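Local coordinates for SusD/RagB family nutrient-binding outer membrane lipoprotein (Bacteroides vulgatus, PDB 4F7A) that probably binds mucin O-glycans at the outer membrane, as a SusD-like, TPR-related lipoprotein expected to deliver glycans for uptake, at residues A[72-76]-A[453-458]; A[276-282]-A[367-373]. All coordinates share one frame; numbering follows the deposited sequence.

Contact 1: residues A[72-76]-A[453-458]; sequences NTVYA and VQTNNS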
ATOM      1  N   ASN A  72      14.197   0.940  13.372  1.00 12.68           N
ATOM      2  CA  ASN A  72      13.850   1.067  11.958  1.00 13.31           C
ATOM      3  C   ASN A  72      14.013   2.491  11.438  1.00 14.43           C
ATOM      4  O   ASN A  72      14.433   2.681  10.301  1.00 13.46           O
ATOM      5  CB  ASN A  72      12.419   0.585  11.685  1.00 13.67           C
ATOM      6  CG  ASN A  72      12.323  -0.914  11.500  1.00 14.19           C
ATOM      7  OD1 ASN A  72      13.256  -1.638  11.815  1.00 12.59           O
ATOM      8  ND2 ASN A  72      11.168  -1.392  10.993  1.00 14.29           N
ATOM      9  N   THR A  73      13.661   3.477  12.266  1.00 13.61           N
ATOM     10  CA  THR A  73      13.697   4.858  11.828  1.00 12.81           C
ATOM     11  C   THR A  73      15.089   5.290  11.353  1.00 13.54           C
ATOM     12  O   THR A  73      15.197   6.107  10.430  1.00 14.93           O
ATOM     13  CB  THR A  73      13.122   5.823  12.911  1.00 15.80           C
ATOM     14  OG1 THR A  73      12.911   7.119  12.326  1.00 15.10           O
ATOM     15  CG2 THR A  73      14.035   5.931  14.155  1.00 11.48           C
ATOM     16  N   VAL A  74      16.137   4.746  11.971  1.00 11.71           N
ATOM     17  CA  VAL A  74      17.540   5.037  11.573  1.00 13.63           C
ATOM     18  C   VAL A  74      18.131   3.894  10.754  1.00 14.63           C
ATOM     19  O   VAL A  74      19.355   3.748  10.632  1.00 15.06           O
ATOM     20  CB  VAL A  74      18.450   5.361  12.775  1.00 13.93           C
ATOM     21  CG1 VAL A  74      18.086   6.691  13.404  1.00 13.02           C
ATOM     22  CG2 VAL A  74      18.452   4.189  13.856  1.00 12.39           C
ATOM     23  N   TYR A  75      17.257   3.106  10.138  1.00 13.30           N
ATOM     24  CA  TYR A  75      17.672   2.007   9.273  1.00 13.29           C
ATOM     25  C   TYR A  75      18.488   0.923   9.997  1.00 15.69           C
ATOM     26  O   TYR A  75      19.225   0.184   9.341  1.00 15.22           O
ATOM     27  CB  TYR A  75      18.448   2.483   8.031  1.00 13.15           C
ATOM     28  CG  TYR A  75      17.678   3.254   6.970  1.00 13.31           C
ATOM     29  CD1 TYR A  75      16.282   3.196   6.861  1.00 13.29           C
ATOM     30  CD2 TYR A  75      18.363   4.008   6.042  1.00 13.65           C
ATOM     31  CE1 TYR A  75      15.612   3.880   5.855  1.00 15.67           C
ATOM     32  CE2 TYR A  75      17.697   4.703   5.039  1.00  9.98           C
ATOM     33  CZ  TYR A  75      16.335   4.637   4.951  1.00 12.92           C
ATOM     34  OH  TYR A  75      15.719   5.330   3.944  1.00 11.60           O
ATOM     35  N   ALA A  76      18.373   0.838  11.324  1.00 15.77           N
ATOM     36  CA  ALA A  76      18.914  -0.304  12.079  1.00 17.82           C
ATOM     37  C   ALA A  76      17.743  -1.275  12.207  1.00 16.79           C
ATOM     38  O   ALA A  76      17.012  -1.281  13.185  1.00 16.15           O
ATOM     39  CB  ALA A  76      19.439   0.139  13.445  1.00 18.19           C
ATOM     40  N   VAL A 453      16.677   9.983   5.817  1.00 13.53           N
ATOM     41  CA  VAL A 453      16.951   9.772   7.223  1.00 14.21           C
ATOM     42  C   VAL A 453      18.071  10.696   7.686  1.00 15.19           C
ATOM     43  O   VAL A 453      19.006  10.957   6.951  1.00 13.20           O
ATOM     44  CB  VAL A 453      17.275   8.276   7.577  1.00 14.20           C
ATOM     45  CG1 VAL A 453      16.088   7.384   7.221  1.00 15.13           C
ATOM     46  CG2 VAL A 453      18.594   7.800   6.920  1.00 12.10           C
ATOM     47  N   GLN A 454      17.957  11.228   8.897  1.00 15.45           N
ATOM     48  CA  GLN A 454      18.983  12.150   9.402  1.00 16.09           C
ATOM     49  C   GLN A 454      20.213  11.382   9.856  1.00 17.15           C
ATOM     50  O   GLN A 454      21.345  11.857   9.691  1.00 15.73           O
ATOM     51  CB  GLN A 454      18.411  12.985  10.546  1.00 15.35           C
ATOM     52  CG  GLN A 454      17.139  13.726  10.135  1.00 15.16           C
ATOM     53  CD  GLN A 454      16.950  15.022  10.873  1.00 15.59           C
ATOM     54  OE1 GLN A 454      17.580  15.258  11.910  1.00 15.24           O
ATOM     55  NE2 GLN A 454      16.074  15.873  10.351  1.00 15.96           N
ATOM     56  N   THR A 455      19.979  10.196  10.423  1.00 17.16           N
ATOM     57  CA  THR A 455      21.028   9.277  10.875  1.00 16.46           C
ATOM     58  C   THR A 455      20.782   7.900  10.256  1.00 16.90           C
ATOM     59  O   THR A 455      19.652   7.385  10.286  1.00 17.25           O
ATOM     60  CB  THR A 455      21.043   9.163  12.406  1.00 18.61           C
ATOM     61  OG1 THR A 455      21.430  10.430  12.980  1.00 19.34           O
ATOM     62  CG2 THR A 455      21.995   8.036  12.891  1.00 16.32           C
ATOM     63  N   ASN A 456      21.838   7.314   9.705  1.00 14.27           N
ATOM     64  CA  ASN A 456      21.770   6.032   8.994  1.00 13.82           C
ATOM     65  C   ASN A 456      22.653   5.033   9.726  1.00 16.02           C
ATOM     66  O   ASN A 456      23.854   5.040   9.563  1.00 16.12           O
ATOM     67  CB  ASN A 456      22.200   6.215   7.536  1.00 13.13           C
ATOM     68  CG  ASN A 456      22.093   4.938   6.712  1.00 13.90           C
ATOM     69  OD1 ASN A 456      22.150   3.834   7.250  1.00 15.66           O
ATOM     70  ND2 ASN A 456      22.008   5.088   5.387  1.00 10.64           N
ATOM     71  N   ASN A 457      22.035   4.194  10.562  1.00 15.43           N
ATOM     72  CA  ASN A 457      22.763   3.193  11.338  1.00 17.17           C
ATOM     73  C   ASN A 457      22.614   1.800  10.737  1.00 17.60           C
ATOM     74  O   ASN A 457      22.604   0.798  11.470  1.00 19.20           O
ATOM     75  CB  ASN A 457      22.292   3.211  12.803  1.00 16.62           C
ATOM     76  CG  ASN A 457      22.845   4.415  13.583  1.00 20.34           C
ATOM     77  OD1 ASN A 457      23.746   5.104  13.105  1.00 20.87           O
ATOM     78  ND2 ASN A 457      22.311   4.659  14.781  1.00 16.05           N
ATOM     79  N   SER A 458      22.574   1.729   9.411  1.00 15.47           N
ATOM     80  CA  SER A 458      22.400   0.451   8.710  1.00 16.77           C
ATOM     81  C   SER A 458      23.712  -0.317   8.492  1.00 19.07           C
ATOM     82  O   SER A 458      23.719  -1.333   7.791  1.00 19.27           O
ATOM     83  CB  SER A 458      21.752   0.711   7.353  1.00 18.07           C
ATOM     84  OG  SER A 458      22.711   1.237   6.456  1.00 14.75           O
TER
HETATM   85  O   HOH W   1      16.994   8.034   3.629  1.00 14.24           O
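Thr-73 meets 453-458 through its carbonyl oxygen: Thr-73 O lies 3.6 Å from Val-453 CG1, and it also accepts from the side-chain amide of Gln-300, while the hydroxyl of Thr-73 turns to His-62. Val-74 follows with the single direct hydrogen bond to 453-458. Asn-457 N donates to Val-74 O over 2.7 Å with 159° at the hydrogen, a short and fairly straight bond. Next to it, Val-74 CA approaches Thr-455 O at 3.4 Å in a CA-H...O contact; that oxygen is buried without a conventional partner in the model. The two methyls divide the neighbours, CG1 running alongside Thr-455 and CG2 alongside Asn-457. At Tyr-75, chi1 of -69°, with CG anti to the carbonyl carbon, brings the ring against Val-453. Val-453 CG1 stands over one face, 3.8 Å from the ring centroid and 19° off the normal, a CH-pi contact. The amide of Asn-456 meets the ring's edge almost perpendicularly, its OD1 in the ring plane. A water bridges the tyrosine hydroxyl and Val-453 N, and Ile-468 N bonds the same hydroxyl. Ala-76 ends the walk, its CB 3.8 Å from Asn-457 O. Asn-456 OD1 holds the opposing turn in shape by accepting from Ser-458 N at 3.0 Å, in the carbonyl plane, and Ile-462 O and Thr-464 OG1 hold its ND2. The arrangement is thus a 3-10 turn running into a loop, held by one backbone bond to the loop between helices 435-445 and 475-480, with an Asx turn at Asn-456 to Ser-458.

Contact 2: residues A[276-282]-A[367-373]; sequences DPRISIY and SFSQWGA
Asp-276 OD1 is gripped twice by Arg-278, which also reaches across to 367-373: OD1 accepts from the backbone N of Arg-278 on its anti lone pair at 2.9 Å, a capping bond, and from Arg-278 NE, nearly straight, on the syn one. Arg-278 NH2 completes a side-on, two-nitrogen salt bridge with OD2. A bend at chi3 (-71°) turns the guanidinium toward Asp-276 and Ser-367, with NH1 2.8 Å from Ser-367 OG and close to plane, though bent (139°). Phe-368 CE1 sits over one guanidinium face, and Pro-277 CG meets the CE2 and CZ side of the same ring obliquely, 3.4 Å from Phe-368 CE2. Ala-373 CB, placed by the Schellman turn at Gly-372, touches both Arg-278 CG and Ile-281 CD1. Ile-281 CD1 also touches Trp-371 O at 3.4 Å. Tyr-282 points its edge at the indole face in a T-shaped pair, its centroid 5.0 Å from that of the five-membered ring of Trp-371, planes at 67°; its hydroxyl bonds to Ile-429 O. The contact sets the type I turn and short helix 279-282 against the C-terminal end of helix 356-371, with helix 416-431 (Gln-426 bonding Arg-278 NH2) and helix 265-273 alongside.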
ATOM      1  N   ASP A 276      -3.430  22.197   1.594  1.00 13.27           N
ATOM      2  CA  ASP A 276      -4.301  21.120   1.153  1.00 12.70           C
ATOM      3  C   ASP A 276      -5.456  20.982   2.139  1.00 14.36           C
ATOM      4  O   ASP A 276      -5.231  20.809   3.336  1.00 13.55           O
ATOM      5  CB  ASP A 276      -3.490  19.833   1.052  1.00 11.31           C
ATOM      6  CG  ASP A 276      -4.170  18.762   0.274  1.00 12.52           C
ATOM      7  OD1 ASP A 276      -5.340  18.421   0.603  1.00 12.39           O
ATOM      8  OD2 ASP A 276      -3.515  18.227  -0.659  1.00 11.50           O
ATOM      9  N   PRO A 277      -6.703  21.023   1.634  1.00 14.02           N
ATOM     10  CA  PRO A 277      -7.838  20.915   2.559  1.00 14.26           C
ATOM     11  C   PRO A 277      -7.984  19.549   3.204  1.00 15.80           C
ATOM     12  O   PRO A 277      -8.799  19.398   4.127  1.00 15.16           O
ATOM     13  CB  PRO A 277      -9.053  21.204   1.686  1.00 16.89           C
ATOM     14  CG  PRO A 277      -8.638  20.909   0.336  1.00 16.92           C
ATOM     15  CD  PRO A 277      -7.138  21.132   0.238  1.00 15.44           C
ATOM     16  N   ARG A 278      -7.227  18.547   2.741  1.00 11.11           N
ATOM     17  CA  ARG A 278      -7.249  17.260   3.419  1.00 12.32           C
ATOM     18  C   ARG A 278      -6.407  17.266   4.718  1.00 16.36           C
ATOM     19  O   ARG A 278      -6.506  16.326   5.525  1.00 15.17           O
ATOM     20  CB  ARG A 278      -6.774  16.152   2.484  1.00 10.66           C
ATOM     21  CG  ARG A 278      -7.721  15.861   1.330  1.00 11.15           C
ATOM     22  CD  ARG A 278      -7.043  15.094   0.198  1.00 10.03           C
ATOM     23  NE  ARG A 278      -6.071  15.891  -0.556  1.00  8.65           N
ATOM     24  CZ  ARG A 278      -5.561  15.519  -1.740  1.00 10.73           C
ATOM     25  NH1 ARG A 278      -5.926  14.375  -2.316  1.00 11.02           N
ATOM     26  NH2 ARG A 278      -4.683  16.291  -2.358  1.00 11.65           N
ATOM     27  N   ILE A 279      -5.579  18.294   4.916  1.00 14.31           N
ATOM     28  CA  ILE A 279      -4.641  18.302   6.039  1.00 13.41           C
ATOM     29  C   ILE A 279      -5.358  18.088   7.402  1.00 13.47           C
ATOM     30  O   ILE A 279      -4.905  17.292   8.223  1.00 13.27           O
ATOM     31  CB  ILE A 279      -3.738  19.572   6.027  1.00 14.35           C
ATOM     32  CG1 ILE A 279      -2.525  19.376   6.949  1.00 14.70           C
ATOM     33  CG2 ILE A 279      -4.516  20.827   6.390  1.00 11.40           C
ATOM     34  CD1 ILE A 279      -1.409  20.449   6.799  1.00 13.56           C
ATOM     35  N   SER A 280      -6.477  18.770   7.627  1.00 13.33           N
ATOM     36  CA  SER A 280      -7.160  18.717   8.935  1.00 13.86           C
ATOM     37  C   SER A 280      -8.082  17.500   9.020  1.00 14.44           C
ATOM     38  O   SER A 280      -8.563  17.149  10.087  1.00 12.47           O
ATOM     39  CB  SER A 280      -7.978  19.987   9.210  1.00 16.55           C
ATOM     40  OG  SER A 280      -9.104  20.112   8.359  1.00 19.32           O
ATOM     41  N   ILE A 281      -8.325  16.867   7.874  1.00 11.50           N
ATOM     42  CA  ILE A 281      -9.073  15.605   7.814  1.00 12.54           C
ATOM     43  C   ILE A 281      -8.178  14.430   8.200  1.00 13.65           C
ATOM     44  O   ILE A 281      -8.558  13.558   8.996  1.00 12.09           O
ATOM     45  CB  ILE A 281      -9.677  15.370   6.421  1.00 12.22           C
ATOM     46  CG1 ILE A 281     -10.640  16.509   6.054  1.00 16.11           C
ATOM     47  CG2 ILE A 281     -10.427  14.000   6.381  1.00  8.52           C
ATOM     48  CD1 ILE A 281     -11.117  16.467   4.533  1.00 14.19           C
ATOM     49  N   TYR A 282      -6.961  14.450   7.681  1.00 13.68           N
ATOM     50  CA  TYR A 282      -5.981  13.424   7.995  1.00 13.82           C
ATOM     51  C   TYR A 282      -5.373  13.543   9.408  1.00 11.76           C
ATOM     52  O   TYR A 282      -5.187  12.530  10.078  1.00 10.92           O
ATOM     53  CB  TYR A 282      -4.843  13.477   6.989  1.00 12.04           C
ATOM     54  CG  TYR A 282      -5.127  13.027   5.550  1.00 11.55           C
ATOM     55  CD1 TYR A 282      -6.418  12.901   5.045  1.00  9.32           C
ATOM     56  CD2 TYR A 282      -4.069  12.832   4.664  1.00 10.99           C
ATOM     57  CE1 TYR A 282      -6.650  12.504   3.733  1.00 12.68           C
ATOM     58  CE2 TYR A 282      -4.294  12.469   3.349  1.00  9.97           C
ATOM     59  CZ  TYR A 282      -5.587  12.278   2.889  1.00 12.45           C
ATOM     60  OH  TYR A 282      -5.815  11.905   1.585  1.00 11.37           O
ATOM     61  N   SER A 367     -10.325  12.104  -4.904  1.00 11.96           N
ATOM     62  CA  SER A 367      -9.774  12.036  -3.565  1.00 12.45           C
ATOM     63  C   SER A 367     -10.426  13.063  -2.626  1.00 13.39           C
ATOM     64  O   SER A 367     -10.839  12.736  -1.518  1.00 12.07           O
ATOM     65  CB  SER A 367      -8.265  12.228  -3.605  1.00 10.53           C
ATOM     66  OG  SER A 367      -7.739  12.240  -2.302  1.00  9.60           O
ATOM     67  N   PHE A 368     -10.559  14.302  -3.084  1.00  9.82           N
ATOM     68  CA  PHE A 368     -11.254  15.310  -2.291  1.00 12.24           C
ATOM     69  C   PHE A 368     -12.665  14.839  -1.903  1.00 13.57           C
ATOM     70  O   PHE A 368     -13.069  14.979  -0.748  1.00 13.05           O
ATOM     71  CB  PHE A 368     -11.400  16.609  -3.077  1.00 11.16           C
ATOM     72  CG  PHE A 368     -10.229  17.554  -2.967  1.00 11.74           C
ATOM     73  CD1 PHE A 368      -8.916  17.102  -3.015  1.00 13.16           C
ATOM     74  CD2 PHE A 368     -10.458  18.933  -2.860  1.00 13.11           C
ATOM     75  CE1 PHE A 368      -7.850  18.001  -2.946  1.00 14.57           C
ATOM     76  CE2 PHE A 368      -9.403  19.824  -2.788  1.00 12.60           C
ATOM     77  CZ  PHE A 368      -8.091  19.343  -2.858  1.00 12.32           C
ATOM     78  N   SER A 369     -13.404  14.299  -2.874  1.00 12.36           N
ATOM     79  CA  SER A 369     -14.751  13.802  -2.630  0.50 13.18           C
ATOM     80  C   SER A 369     -14.791  12.630  -1.637  1.00 12.76           C
ATOM     81  O   SER A 369     -15.680  12.560  -0.808  1.00 13.11           O
ATOM     82  CB  SER A 369     -15.419  13.390  -3.943  0.50 13.29           C
ATOM     83  OG  SER A 369     -15.603  14.519  -4.774  0.50  9.07           O
ATOM     84  N   GLN A 370     -13.836  11.708  -1.736  1.00 12.61           N
ATOM     85  CA  GLN A 370     -13.728  10.579  -0.800  1.00 12.94           C
ATOM     86  C   GLN A 370     -13.736  11.072   0.649  1.00 13.72           C
ATOM     87  O   GLN A 370     -14.353  10.463   1.508  1.00 13.62           O
ATOM     88  CB  GLN A 370     -12.408   9.855  -1.045  1.00 11.64           C
ATOM     89  CG  GLN A 370     -12.142   8.662  -0.166  1.00 13.28           C
ATOM     90  CD  GLN A 370     -10.790   8.036  -0.394  1.00  9.79           C
ATOM     91  OE1 GLN A 370     -10.245   8.101  -1.490  1.00 12.27           O
ATOM     92  NE2 GLN A 370     -10.233   7.434   0.643  1.00  9.44           N
ATOM     93  N   TRP A 371     -12.986  12.138   0.899  1.00 11.06           N
ATOM     94  CA  TRP A 371     -12.711  12.639   2.245  1.00 12.97           C
ATOM     95  C   TRP A 371     -13.632  13.762   2.675  1.00 14.26           C
ATOM     96  O   TRP A 371     -13.574  14.188   3.811  1.00 13.98           O
ATOM     97  CB  TRP A 371     -11.244  13.094   2.341  1.00 13.57           C
ATOM     98  CG  TRP A 371     -10.294  11.956   2.228  1.00 14.57           C
ATOM     99  CD1 TRP A 371      -9.489  11.654   1.169  1.00 11.90           C
ATOM    100  CD2 TRP A 371     -10.089  10.923   3.193  1.00 12.09           C
ATOM    101  NE1 TRP A 371      -8.794  10.506   1.418  1.00 12.47           N
ATOM    102  CE2 TRP A 371      -9.139  10.031   2.653  1.00 14.26           C
ATOM    103  CE3 TRP A 371     -10.626  10.652   4.455  1.00 13.70           C
ATOM    104  CZ2 TRP A 371      -8.685   8.905   3.344  1.00 12.41           C
ATOM    105  CZ3 TRP A 371     -10.172   9.523   5.141  1.00 15.53           C
ATOM    106  CH2 TRP A 371      -9.205   8.670   4.572  1.00  9.83           C
ATOM    107  N   GLY A 372     -14.481  14.245   1.779  1.00 13.53           N
ATOM    108  CA  GLY A 372     -15.387  15.369   2.084  1.00 14.98           C
ATOM    109  C   GLY A 372     -14.663  16.714   2.076  1.00 15.37           C
ATOM    110  O   GLY A 372     -15.057  17.649   2.785  1.00 14.95           O
ATOM    111  N   ALA A 373     -13.618  16.824   1.270  1.00 11.96           N
ATOM    112  CA  ALA A 373     -12.777  18.030   1.253  1.00 13.07           C
ATOM    113  C   ALA A 373     -13.278  19.088   0.277  1.00 14.44           C
ATOM    114  O   ALA A 373     -12.685  20.169   0.154  1.00 15.51           O
ATOM    115  CB  ALA A 373     -11.319  17.648   0.941  1.00 12.72           C
TER

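Contact 1 and contact 2 share no segment; their centres lie about 32 Å apart and their nearest atoms about 18 Å apart, without touching. In sequence, contact 2 is nested inside the long chain loop that contact 1 closes. Each is partly buried, their centres about 22 Å and about 19 Å from the centre of the chain, so neither is a central core. They join different elements. Contact 1 pairs two loops and relies on a backbone bond, a bridging water and one CH-pi contact, with 387 Å² buried. Contact 2 docks a short helix on a helix end; 442 Å² is buried between its segments, which meet through side-chain polar bonds and aromatic and aliphatic packing.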